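Local coordinates for NTD biosynthesis operon protein NtdA (Bacillus subtilis subsp. subtilis, PDB 4K2M), which catalyses the reversible pyridoxal phosphate-dependent transfer of an amino group from glutamate to 3-dehydro-glucose 6-phosphate, giving kanosamine 6-phosphate for antibiotic synthesis, at residues Q175-D180 with L352-V357; A150-A155 with V198-K203; L267-I272 with F279-K284; I133-L138 with L161-V166. All blocks are in the same frame, centred on the assembly; numbering follows the deposited sequence. Where two conformers were deposited one is given.

Contact 1: Q175-D180 with L352-V357. With EDO (1,2-ethanediol), chain D.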
# COMPACT_ATOMS: atom_id res chain seq x y z
N GLN A 175 30.10 5.33 16.21
CA GLN A 175 30.73 4.24 15.47
C GLN A 175 29.71 3.27 14.87
O GLN A 175 29.91 2.78 13.76
CB GLN A 175 31.69 3.45 16.37
CG GLN A 175 33.10 4.03 16.44
CD GLN A 175 33.13 5.42 17.02
OE1 GLN A 175 32.63 5.65 18.12
NE2 GLN A 175 33.69 6.37 16.28
N THR A 176 28.65 2.99 15.61
CA THR A 176 27.65 2.02 15.16
C THR A 176 26.49 2.69 14.42
O THR A 176 25.73 2.01 13.74
CB THR A 176 27.03 1.22 16.33
OG1 THR A 176 26.18 2.07 17.10
CG2 THR A 176 28.12 0.63 17.24
N PHE A 177 26.36 4.00 14.60
CA PHE A 177 25.24 4.79 14.06
C PHE A 177 23.88 4.44 14.66
O PHE A 177 22.84 4.95 14.22
CB PHE A 177 25.16 4.73 12.53
CG PHE A 177 26.41 5.21 11.84
CD1 PHE A 177 26.64 6.58 11.67
CD2 PHE A 177 27.33 4.29 11.34
CE1 PHE A 177 27.79 7.02 11.02
CE2 PHE A 177 28.47 4.72 10.70
CZ PHE A 177 28.71 6.09 10.54
N CYS A 178 23.88 3.61 15.70
CA CYS A 178 22.64 3.23 16.37
C CYS A 178 22.46 4.01 17.66
O CYS A 178 23.42 4.55 18.22
CB CYS A 178 22.61 1.73 16.67
SG CYS A 178 22.62 0.73 15.18
N ILE A 179 21.22 4.04 18.14
CA ILE A 179 20.88 4.79 19.34
C ILE A 179 21.78 4.40 20.51
O ILE A 179 22.01 3.22 20.77
CB ILE A 179 19.38 4.61 19.69
CG1 ILE A 179 18.96 5.52 20.85
CG2 ILE A 179 19.04 3.14 19.98
CD1 ILE A 179 17.44 5.50 21.05
N ASP A 180 22.32 5.39 21.22
CA ASP A 180 23.27 5.10 22.30
C ASP A 180 22.47 4.76 23.55
O ASP A 180 21.78 5.61 24.11
CB ASP A 180 24.16 6.33 22.52
CG ASP A 180 25.30 6.07 23.50
OD1 ASP A 180 25.32 5.02 24.19
OD2 ASP A 180 26.19 6.94 23.59
N LEU A 352 23.49 -1.15 3.99
CA LEU A 352 24.31 -0.05 3.49
C LEU A 352 25.69 -0.19 4.10
O LEU A 352 25.83 -0.80 5.16
CB LEU A 352 23.67 1.31 3.85
CG LEU A 352 22.39 1.62 3.03
CD1 LEU A 352 21.37 2.49 3.80
CD2 LEU A 352 22.74 2.26 1.69
N PHE A 353 26.70 0.36 3.44
CA PHE A 353 28.09 0.21 3.89
C PHE A 353 28.68 1.58 4.17
O PHE A 353 29.08 2.29 3.23
CB PHE A 353 28.96 -0.50 2.84
CG PHE A 353 30.35 -0.79 3.33
CD1 PHE A 353 30.61 -1.96 4.04
CD2 PHE A 353 31.38 0.14 3.15
CE1 PHE A 353 31.88 -2.22 4.56
CE2 PHE A 353 32.67 -0.12 3.65
CZ PHE A 353 32.90 -1.30 4.37
N PRO A 354 28.72 1.97 5.44
CA PRO A 354 29.19 3.32 5.78
C PRO A 354 30.65 3.35 6.18
O PRO A 354 31.11 2.55 7.02
CB PRO A 354 28.33 3.70 6.98
CG PRO A 354 28.05 2.39 7.67
CD PRO A 354 28.04 1.31 6.58
N ILE A 355 31.40 4.28 5.58
CA ILE A 355 32.71 4.62 6.11
C ILE A 355 32.60 6.04 6.65
O ILE A 355 31.59 6.71 6.43
CB ILE A 355 33.82 4.54 5.05
CG1 ILE A 355 33.63 5.62 3.99
CG2 ILE A 355 33.86 3.15 4.39
CD1 ILE A 355 34.77 5.65 2.96
N LYS A 356 33.60 6.50 7.39
CA LYS A 356 33.60 7.91 7.78
C LYS A 356 34.86 8.57 7.23
O LYS A 356 35.94 7.97 7.28
CB LYS A 356 33.50 8.07 9.30
CG LYS A 356 32.15 7.62 9.89
CD LYS A 356 32.23 7.40 11.42
CE LYS A 356 32.33 8.67 12.21
NZ LYS A 356 32.46 8.39 13.69
N VAL A 357 34.70 9.77 6.68
CA VAL A 357 35.83 10.53 6.16
C VAL A 357 35.84 11.85 6.93
O VAL A 357 34.93 12.12 7.71
CB VAL A 357 35.69 10.78 4.65
CG1 VAL A 357 35.63 9.44 3.89
CG2 VAL A 357 34.44 11.58 4.36
C1 EDO D . 32.44 3.51 10.10
O1 EDO D . 31.25 2.80 9.78
C2 EDO D . 32.40 3.87 11.58
O2 EDO D . 32.34 2.67 12.35

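Contact 2: A150-A155 with V198-K203. With O1G (3-deoxy-3-[(E)-({3-hydroxy-2-methyl-5-[(phosphonooxy)methyl]pyridin-4-yl}methylidene)amino]-6-O-phosphono-alpha-D-gluco pyranose), chain C; EDO (1,2-ethanediol), chain G.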
# COMPACT_ATOMS: atom_id res chain seq x y z
N ALA A 150 17.79 10.38 15.61
CA ALA A 150 17.43 11.40 14.64
C ALA A 150 18.04 11.17 13.26
O ALA A 150 17.91 12.04 12.38
CB ALA A 150 17.85 12.78 15.17
N ASN A 151 18.69 10.03 13.06
CA ASN A 151 19.41 9.80 11.81
C ASN A 151 18.84 8.69 10.94
O ASN A 151 19.50 8.20 10.02
CB ASN A 151 20.89 9.50 12.10
CG ASN A 151 21.09 8.21 12.87
OD1 ASN A 151 20.16 7.72 13.53
ND2 ASN A 151 22.30 7.64 12.79
N SER A 152 17.60 8.29 11.20
CA SER A 152 16.95 7.26 10.39
C SER A 152 16.32 7.90 9.14
O SER A 152 16.34 9.13 8.98
CB SER A 152 15.86 6.56 11.21
OG SER A 152 15.35 5.44 10.49
N PHE A 153 15.78 7.08 8.26
CA PHE A 153 14.97 7.57 7.16
C PHE A 153 13.73 8.24 7.76
O PHE A 153 13.27 7.85 8.84
CB PHE A 153 14.58 6.39 6.27
CG PHE A 153 13.71 6.76 5.09
CD1 PHE A 153 14.14 7.69 4.14
CD2 PHE A 153 12.48 6.16 4.93
CE1 PHE A 153 13.33 8.03 3.05
CE2 PHE A 153 11.65 6.50 3.85
CZ PHE A 153 12.08 7.43 2.91
N SER A 154 13.17 9.23 7.07
CA SER A 154 12.08 10.02 7.65
C SER A 154 10.86 9.18 8.03
O SER A 154 10.01 9.61 8.81
CB SER A 154 11.64 11.13 6.68
OG SER A 154 12.68 12.07 6.48
N ALA A 155 10.76 7.98 7.48
CA ALA A 155 9.62 7.11 7.76
C ALA A 155 9.45 6.80 9.24
O ALA A 155 8.33 6.64 9.72
CB ALA A 155 9.76 5.81 6.99
N VAL A 198 16.52 1.89 15.97
CA VAL A 198 16.59 1.57 14.56
C VAL A 198 17.86 0.79 14.26
O VAL A 198 18.96 1.19 14.67
CB VAL A 198 16.61 2.85 13.72
CG1 VAL A 198 16.66 2.51 12.22
CG2 VAL A 198 15.39 3.71 14.03
N HIS A 199 17.73 -0.32 13.55
CA HIS A 199 18.93 -1.09 13.21
C HIS A 199 19.48 -0.52 11.91
O HIS A 199 19.33 -1.09 10.84
CB HIS A 199 18.62 -2.58 13.11
CG HIS A 199 17.97 -3.10 14.36
ND1 HIS A 199 18.35 -2.67 15.61
CD2 HIS A 199 16.94 -3.96 14.54
CE1 HIS A 199 17.58 -3.25 16.52
NE2 HIS A 199 16.72 -4.03 15.90
N LEU A 200 20.08 0.66 12.04
CA LEU A 200 20.40 1.48 10.87
C LEU A 200 21.51 0.88 10.04
O LEU A 200 22.53 0.41 10.58
CB LEU A 200 20.81 2.87 11.33
CG LEU A 200 20.85 3.93 10.23
CD1 LEU A 200 19.48 4.08 9.54
CD2 LEU A 200 21.28 5.26 10.86
N TYR A 201 21.29 0.90 8.73
CA TYR A 201 22.21 0.37 7.72
C TYR A 201 22.34 -1.15 7.82
O TYR A 201 23.13 -1.75 7.09
CB TYR A 201 23.60 1.03 7.81
CG TYR A 201 23.56 2.55 7.88
CD1 TYR A 201 22.62 3.28 7.18
CD2 TYR A 201 24.49 3.23 8.63
CE1 TYR A 201 22.59 4.68 7.24
CE2 TYR A 201 24.48 4.62 8.71
CZ TYR A 201 23.53 5.33 8.00
OH TYR A 201 23.54 6.70 8.10
N GLY A 202 21.55 -1.76 8.70
CA GLY A 202 21.61 -3.21 8.90
C GLY A 202 22.40 -3.63 10.14
O GLY A 202 22.56 -4.82 10.42
N LYS A 203 22.86 -2.64 10.90
CA LYS A 203 23.60 -2.91 12.15
C LYS A 203 22.61 -3.07 13.30
O LYS A 203 21.73 -2.24 13.48
CB LYS A 203 24.54 -1.74 12.45
CG LYS A 203 25.31 -1.82 13.75
CD LYS A 203 26.40 -2.87 13.70
CE LYS A 203 27.29 -2.76 14.94
NZ LYS A 203 28.34 -3.81 14.92
P O1G C . 8.89 1.43 3.91
C3A O1G C . 13.94 2.56 6.55
O3 O1G C . 15.09 2.60 5.82
C1 O1G C . 15.06 4.89 0.73
N1' O1G C . 12.78 2.48 8.60
C2 O1G C . 14.94 4.39 2.17
O2 O1G C . 16.30 3.93 2.49
C9A O1G C . 13.95 2.52 7.94
C2A O1G C . 15.23 2.49 8.76
C3 O1G C . 13.91 3.26 2.34
N3' O1G C . 13.76 3.12 3.80
O1 O1G C . 15.70 3.93 -0.12
C4 O1G C . 12.58 3.56 1.61
O4 O1G C . 12.01 2.24 1.50
C4A O1G C . 12.75 2.57 5.85
C4B O1G C . 12.71 2.65 4.37
C5 O1G C . 12.91 3.99 0.19
O5 O1G C . 13.76 5.15 0.17
C5A O1G C . 11.55 2.54 6.56
C5T O1G C . 10.13 2.55 5.96
C6 O1G C . 11.72 4.51 -0.58
C6A O1G C . 11.60 2.50 7.94
OP1 O1G C . 7.69 2.18 4.45
OP2 O1G C . 8.60 -0.00 3.63
OP3 O1G C . 9.59 2.21 2.77
OP4 O1G C . 9.95 1.36 5.16
O6 O1G C . 11.92 4.68 -1.93
P' O1G C . 10.72 4.44 -2.97
OP6 O1G C . 10.34 2.98 -2.83
OP7 O1G C . 9.59 5.39 -2.63
OP8 O1G C . 11.39 4.76 -4.31
C1 EDO G . 24.08 9.99 8.94
O1 EDO G . 23.06 10.81 9.49
C2 EDO G . 24.64 9.06 10.01
O2 EDO G . 23.65 8.08 10.34

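Contact 3: L267-I272 with F279-K284. With O1G (3-deoxy-3-[(E)-({3-hydroxy-2-methyl-5-[(phosphonooxy)methyl]pyridin-4-yl}methylidene)amino]-6-O-phosphono-alpha-D-gluco pyranose), chain I.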
# COMPACT_ATOMS: atom_id res chain seq x y z
N LEU A 267 -1.44 -8.62 21.52
CA LEU A 267 -0.82 -7.54 20.75
C LEU A 267 -0.98 -7.82 19.26
O LEU A 267 -1.32 -6.92 18.49
CB LEU A 267 0.65 -7.38 21.14
CG LEU A 267 1.44 -6.22 20.57
CD1 LEU A 267 0.71 -4.89 20.83
CD2 LEU A 267 2.84 -6.22 21.20
N ALA A 268 -0.77 -9.07 18.85
CA ALA A 268 -0.99 -9.47 17.47
C ALA A 268 -2.42 -9.19 17.01
O ALA A 268 -2.64 -8.69 15.90
CB ALA A 268 -0.66 -10.95 17.28
N LYS A 269 -3.39 -9.52 17.85
CA LYS A 269 -4.79 -9.29 17.51
C LYS A 269 -5.05 -7.80 17.28
O LYS A 269 -5.74 -7.41 16.32
CB LYS A 269 -5.70 -9.84 18.61
CG LYS A 269 -7.16 -9.43 18.44
CD LYS A 269 -8.09 -10.31 19.27
CE LYS A 269 -7.57 -10.48 20.68
NZ LYS A 269 -8.64 -10.76 21.68
N LYS A 270 -4.49 -6.97 18.15
CA LYS A 270 -4.66 -5.54 17.99
C LYS A 270 -4.00 -5.04 16.71
O LYS A 270 -4.52 -4.15 16.04
CB LYS A 270 -4.13 -4.78 19.22
CG LYS A 270 -4.99 -4.96 20.47
CD LYS A 270 -4.35 -4.25 21.68
CE LYS A 270 -5.25 -4.29 22.92
NZ LYS A 270 -5.19 -5.60 23.64
N CYS A 271 -2.85 -5.61 16.36
CA CYS A 271 -2.20 -5.25 15.09
C CYS A 271 -3.08 -5.60 13.90
O CYS A 271 -3.19 -4.81 12.96
CB CYS A 271 -0.85 -5.96 14.93
SG CYS A 271 0.43 -5.35 16.04
N ILE A 272 -3.68 -6.78 13.92
CA ILE A 272 -4.57 -7.17 12.82
C ILE A 272 -5.75 -6.22 12.74
O ILE A 272 -6.15 -5.82 11.64
CB ILE A 272 -5.06 -8.62 12.97
CG1 ILE A 272 -3.87 -9.59 12.88
CG2 ILE A 272 -6.08 -8.96 11.90
CD1 ILE A 272 -4.21 -11.02 13.27
N PHE A 279 -11.65 -3.87 12.16
CA PHE A 279 -12.59 -4.98 12.15
C PHE A 279 -12.16 -6.09 13.11
O PHE A 279 -10.96 -6.32 13.33
CB PHE A 279 -12.69 -5.62 10.77
CG PHE A 279 -13.31 -4.74 9.70
CD1 PHE A 279 -14.16 -3.68 10.03
CD2 PHE A 279 -13.02 -4.97 8.36
CE1 PHE A 279 -14.72 -2.88 9.03
CE2 PHE A 279 -13.58 -4.18 7.35
CZ PHE A 279 -14.43 -3.14 7.68
N GLU A 280 -13.14 -6.79 13.66
CA GLU A 280 -12.87 -8.05 14.34
C GLU A 280 -12.04 -8.94 13.41
O GLU A 280 -12.26 -8.98 12.20
CB GLU A 280 -14.18 -8.75 14.68
CG GLU A 280 -13.99 -10.15 15.26
CD GLU A 280 -15.15 -10.57 16.14
OE1 GLU A 280 -15.77 -9.69 16.78
OE2 GLU A 280 -15.44 -11.79 16.20
N VAL A 281 -11.05 -9.64 13.96
CA VAL A 281 -10.20 -10.50 13.14
C VAL A 281 -11.03 -11.49 12.31
O VAL A 281 -11.85 -12.23 12.86
CB VAL A 281 -9.18 -11.25 14.00
CG1 VAL A 281 -8.30 -12.14 13.13
CG2 VAL A 281 -8.33 -10.26 14.79
N ASN A 282 -10.83 -11.47 11.00
CA ASN A 282 -11.55 -12.36 10.08
C ASN A 282 -13.07 -12.18 10.02
O ASN A 282 -13.77 -13.06 9.52
CB ASN A 282 -11.21 -13.83 10.39
CG ASN A 282 -9.76 -14.15 10.11
OD1 ASN A 282 -9.16 -13.63 9.17
ND2 ASN A 282 -9.17 -15.01 10.95
N VAL A 283 -13.58 -11.07 10.55
CA VAL A 283 -15.00 -10.76 10.40
C VAL A 283 -15.14 -9.38 9.78
O VAL A 283 -15.13 -8.36 10.48
CB VAL A 283 -15.76 -10.80 11.74
CG1 VAL A 283 -17.25 -10.53 11.50
CG2 VAL A 283 -15.57 -12.15 12.41
N LYS A 284 -15.26 -9.35 8.46
CA LYS A 284 -15.30 -8.08 7.73
C LYS A 284 -16.52 -7.26 8.14
O LYS A 284 -17.55 -7.84 8.49
CB LYS A 284 -15.34 -8.35 6.23
CG LYS A 284 -14.91 -7.17 5.37
CD LYS A 284 -14.82 -7.61 3.91
CE LYS A 284 -14.43 -6.46 2.98
NZ LYS A 284 -14.29 -6.97 1.57
P O1G I . -9.98 1.20 -0.64
C3A O1G I . -15.70 2.15 -0.65
O3 O1G I . -16.54 1.21 -1.13
C1 O1G I . -15.47 -4.12 0.06
N1' O1G I . -15.24 4.36 0.06
C2 O1G I . -15.67 -2.61 -0.08
O2 O1G I . -16.93 -2.45 -0.82
C9A O1G I . -16.12 3.46 -0.41
C2A O1G I . -17.55 3.90 -0.68
C3 O1G I . -14.52 -1.93 -0.83
N3' O1G I . -14.79 -0.50 -0.62
O1 O1G I . -15.56 -4.75 -1.22
C4 O1G I . -13.14 -2.38 -0.32
O4 O1G I . -12.30 -1.98 -1.42
C4A O1G I . -14.38 1.79 -0.40
C4B O1G I . -13.90 0.42 -0.62
C5 O1G I . -13.12 -3.91 -0.27
O5 O1G I . -14.15 -4.42 0.58
C5A O1G I . -13.49 2.74 0.09
C5T O1G I . -12.01 2.52 0.43
C6 O1G I . -11.87 -4.49 0.34
C6A O1G I . -13.95 4.03 0.31
OP1 O1G I . -9.15 1.71 0.51
OP2 O1G I . -9.28 1.38 -1.96
OP3 O1G I . -10.44 -0.25 -0.37
OP4 O1G I . -11.32 2.12 -0.79
O6 O1G I . -11.75 -5.87 0.32
P' O1G I . -10.28 -6.52 0.23
OP6 O1G I . -9.62 -5.90 -1.00
OP7 O1G I . -9.58 -6.21 1.53
OP8 O1G I . -10.59 -8.00 0.04
O HOH W 1 -9.14 -6.63 11.22

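Contact 4: I133-L138 with L161-V166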
# COMPACT_ATOMS: atom_id res chain seq x y z
N ILE A 133 1.19 1.07 12.94
CA ILE A 133 0.27 0.12 13.53
C ILE A 133 0.81 -0.47 14.83
O ILE A 133 0.08 -0.59 15.82
CB ILE A 133 -0.07 -0.99 12.52
CG1 ILE A 133 -0.95 -0.40 11.41
CG2 ILE A 133 -0.81 -2.12 13.18
CD1 ILE A 133 -0.97 -1.26 10.14
N GLY A 134 2.10 -0.81 14.85
CA GLY A 134 2.69 -1.39 16.05
C GLY A 134 2.59 -0.44 17.24
O GLY A 134 2.25 -0.84 18.35
N LEU A 135 2.88 0.84 17.01
CA LEU A 135 2.75 1.84 18.07
C LEU A 135 1.33 1.91 18.60
O LEU A 135 1.09 1.90 19.82
CB LEU A 135 3.20 3.22 17.57
CG LEU A 135 4.72 3.41 17.40
CD1 LEU A 135 5.04 4.66 16.60
CD2 LEU A 135 5.37 3.48 18.76
N LEU A 136 0.37 1.99 17.69
CA LEU A 136 -1.03 2.06 18.11
C LEU A 136 -1.48 0.79 18.82
O LEU A 136 -2.19 0.85 19.83
CB LEU A 136 -1.93 2.36 16.90
CG LEU A 136 -1.71 3.73 16.28
CD1 LEU A 136 -2.41 3.84 14.93
CD2 LEU A 136 -2.22 4.86 17.20
N ALA A 137 -1.09 -0.37 18.30
CA ALA A 137 -1.44 -1.65 18.92
C ALA A 137 -0.87 -1.77 20.32
O ALA A 137 -1.49 -2.37 21.20
CB ALA A 137 -0.99 -2.85 18.04
N LEU A 138 0.31 -1.19 20.53
CA LEU A 138 0.96 -1.18 21.84
C LEU A 138 0.32 -0.16 22.79
O LEU A 138 0.72 -0.05 23.94
CB LEU A 138 2.45 -0.85 21.68
CG LEU A 138 3.38 -2.00 21.28
CD1 LEU A 138 4.74 -1.44 20.85
CD2 LEU A 138 3.56 -2.96 22.45
N LEU A 161 4.79 10.38 14.42
CA LEU A 161 3.98 11.59 14.33
C LEU A 161 2.57 11.31 13.81
O LEU A 161 1.59 11.90 14.29
CB LEU A 161 4.68 12.63 13.45
CG LEU A 161 5.94 13.21 14.08
CD1 LEU A 161 6.77 13.95 13.03
CD2 LEU A 161 5.59 14.15 15.24
N ALA A 162 2.46 10.41 12.83
CA ALA A 162 1.16 10.07 12.25
C ALA A 162 0.28 9.36 13.28
O ALA A 162 -0.94 9.49 13.24
CB ALA A 162 1.34 9.16 11.03
N SER A 163 0.90 8.62 14.18
CA SER A 163 0.15 7.90 15.21
C SER A 163 -0.25 8.82 16.36
O SER A 163 -1.01 8.42 17.24
CB SER A 163 0.94 6.70 15.75
OG SER A 163 1.93 7.11 16.69
N GLY A 164 0.27 10.04 16.36
CA GLY A 164 -0.05 11.01 17.40
C GLY A 164 1.02 11.14 18.48
O GLY A 164 0.88 11.90 19.46
N GLY A 165 2.11 10.39 18.31
CA GLY A 165 3.18 10.36 19.31
C GLY A 165 4.14 11.51 19.15
O GLY A 165 4.07 12.27 18.17
N VAL A 166 5.05 11.64 20.12
CA VAL A 166 6.01 12.73 20.16
C VAL A 166 7.42 12.16 20.14
O VAL A 166 7.86 11.55 21.11
CB VAL A 166 5.85 13.55 21.47
CG1 VAL A 166 7.00 14.57 21.60
CG2 VAL A 166 4.48 14.24 21.50

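Contact 1: Q175-D180 with L352-V357
Lys356 reaches from a buried strand to Phe177 and Gln175 in the loop after edge strand 166-169 of the central sheet. Its CB points toward that loop, and the first torsion (chi1 -67°) sets CG opposite the carbonyl carbon, where it meets the edge of the Phe177 ring: Lys356 CG lies 3.8 Å from Phe177 CZ. CD keeps to the same ring atom and also touches a bound ethanediol, probably from the crystallisation liquor, with Lys356 CD 3.5 Å from its C2. The chain then bends at chi3 (72°) and brings NZ to Gln175, whose side chain it crosses at about a right angle. Lys356 NZ and Gln175 NE2, 3.5 Å apart, are both donors and do not bond each other. Both turn to the Glu340 carboxylate, the amide bonding OE1 and the ammonium forming a long, weak ion pair with OE2, while Pro174 O receives a hydrogen bond from NZ. A lysine suits this place because its methylenes can lie along an aromatic edge while the ammonium finds oxygens beyond. Pro354, two residues earlier on the same side of the strand, adds an apolar ring, its CG 3.8 Å from Phe177 CE2. The ethanediol bridges the backbones, its O1 donating to Pro354 O (2.8 Å) and its O2 to Gln175 O. Within the DegT/DnrJ/EryC1 aminotransferase part of the chain, the contact joins this loop to a separate two-stranded sheet, 353-356 antiparallel with 412-415. Val412 touches both Phe177 and Pro354; helix 403-411 adds Ala408 against Phe177, and the Tyr201 ring meets that of Phe177 edge-to-face.

Contact 2: A150-A155 with V198-K203
Ser152 meets Val198, and Asn151 meets Leu200, in the cofactor site of an aminotransferase with the aspartate aminotransferase fold; the two loops follow parallel strands of the central sheet. Van der Waals contact comes first: methyl groups lie against polar atoms. Both methyls of Val198 approach the serine, CG1 coming within 3.6 Å of Ser152 OG, and Val198 CG1 also touches the pyridine methyl, C2A, of the external aldimine. Leu200 crosses Asn151 obliquely, its CD2 only 3.2 Å from Asn151 ND2, while Leu200 CG lies over the centre of its neighbour's ring, Tyr201.

Hydrogen bonds do not join the loops directly. A bound ethanediol, probably from the crystallisation liquor, links them: Asn151 ND2 donates to its O2 (2.8 Å, bent at 138°), and O2 donates to Tyr201 OH, a hydroxyl that also bonds Tyr380 O. The amide of Asn151 further reaches Phe177 O, so a side chain with two N-H groups fits here. Ser152 OG bonds Thr156 OG1, and Tyr201 N bonds the cofactor-binding Gln227.

Contacts with the adduct complete the group. The small Ala155 lets the ligand come close, its CB 3.4 Å from C5T. Phe153, a substrate-binding residue with CG opposite its backbone N (chi1 179°), turns its ring to the sugar; carbon C2 sits 3.8 Å above the plane of the Phe153 ring, over its centre.

Contact 3: L267-I272 with F279-K284
Val281 packs against Lys269 and Ile272 of helix 265-275 from its place as the second residue of a type II beta turn, Glu280 to Val283. The close part is small and apolar. Val281 CG2 touches two helix side chains one turn apart, Ile272 CG2 and Lys269 CG, each at 3.9 Å. Its other methyl adds a second, looser touch, Val281 CG1 standing 4.1 Å from Ile272 CG2. The valine and isoleucine cross at about a right angle and meet through their methyls, while Lys269 offers only the root of its chain.

Elsewhere the contact opens to polar partners. The lysine bends at chi3 (46°), and its NZ forms a salt bridge with Glu266. A water lies 2.8 Å from Phe279 O and 3.1 Å from Ile272 O, although more acceptors compete for its protons than it can serve. Within the turn, Val283 N bonds Glu280 O, and Asn282 takes the positive phi (63°) that a type II turn needs at its third position, which asparagine tolerates well.

Beyond the turn the chain enters an active site shared by the dimer, for the aldimine also bonds Gln227 and Ser244 of the second subunit. The extended Lys284, a substrate-binding residue, ends there: Lys284 NZ donates to ligand O5 at 2.7 Å and to O6 at 3.0 Å.

Contact 4: I133-L138 with L161-V166
The flat group where Leu136 meets Ser163 is a peptide carbonyl, since no aromatic ring takes part between the two segments. Aromatic rings gather round the leucines instead, Phe293 and Phe274 touching Leu136, and Phe194 touching Leu135. The setting is the end of the helix in a beta-alpha-beta crossover, in which helix 154-163 links the parallel neighbours 145-148 and 166-169. Helix 127-137 lies alongside, and the two meet near their C-terminal ends.

Ser163 is a small residue set between two leucines. Its CB lies 3.9 Å from Leu136 CD2 and 4.0 Å from Leu136 CG. The leucines occupy consecutive helix positions and so reach different sides of the serine. The place of the hydroxyl is doubtful, because two conformers were modelled; in one of them OG lies beside Leu135 and appears to bond Val160 O in its own helix. A serine suits a helix end of this kind: it is slim enough for the helices to approach, with CA atoms of Leu136 and Ser163 6.6 Å apart, and its hydroxyl may find a partner in the backbone of the preceding turn.

Gly164 ends that helix in a Schellman motif. Its positive phi (100°) is easily adopted by glycine, and Gly164 N bonds Leu161 O at 3.1 Å, turning the chain toward strand 166-169. The second subunit packs nearby, its Phe293 against Ala162. At the carbonyl that precedes the glycine, Leu136 CD2 rests 3.8 Å from Ser163 O.

Contacts 1 and 2 are buried and adjoin each other: Tyr201 O receives Leu352 N, and Cys178 packs on Lys203. Their chemistry is mixed, with aromatic and aliphatic side chains beside amides, hydroxyls and an ammonium. Contact 4 is partly buried and contact 3 lies at the surface; contact 3 is a meeting of aliphatic groups, whereas in contact 4 leucines lie against a serine and its carbonyl. These two also adjoin, since Leu267 packs on Ala137 and Leu138, and Cys271 on Ala137. Helix 154-163 serves two contacts, starting in contact 2 and ending in contact 4. Contacts 2 and 3, whose centres are about 29 Å apart, belong to two different ligand sites, each completed by the second subunit.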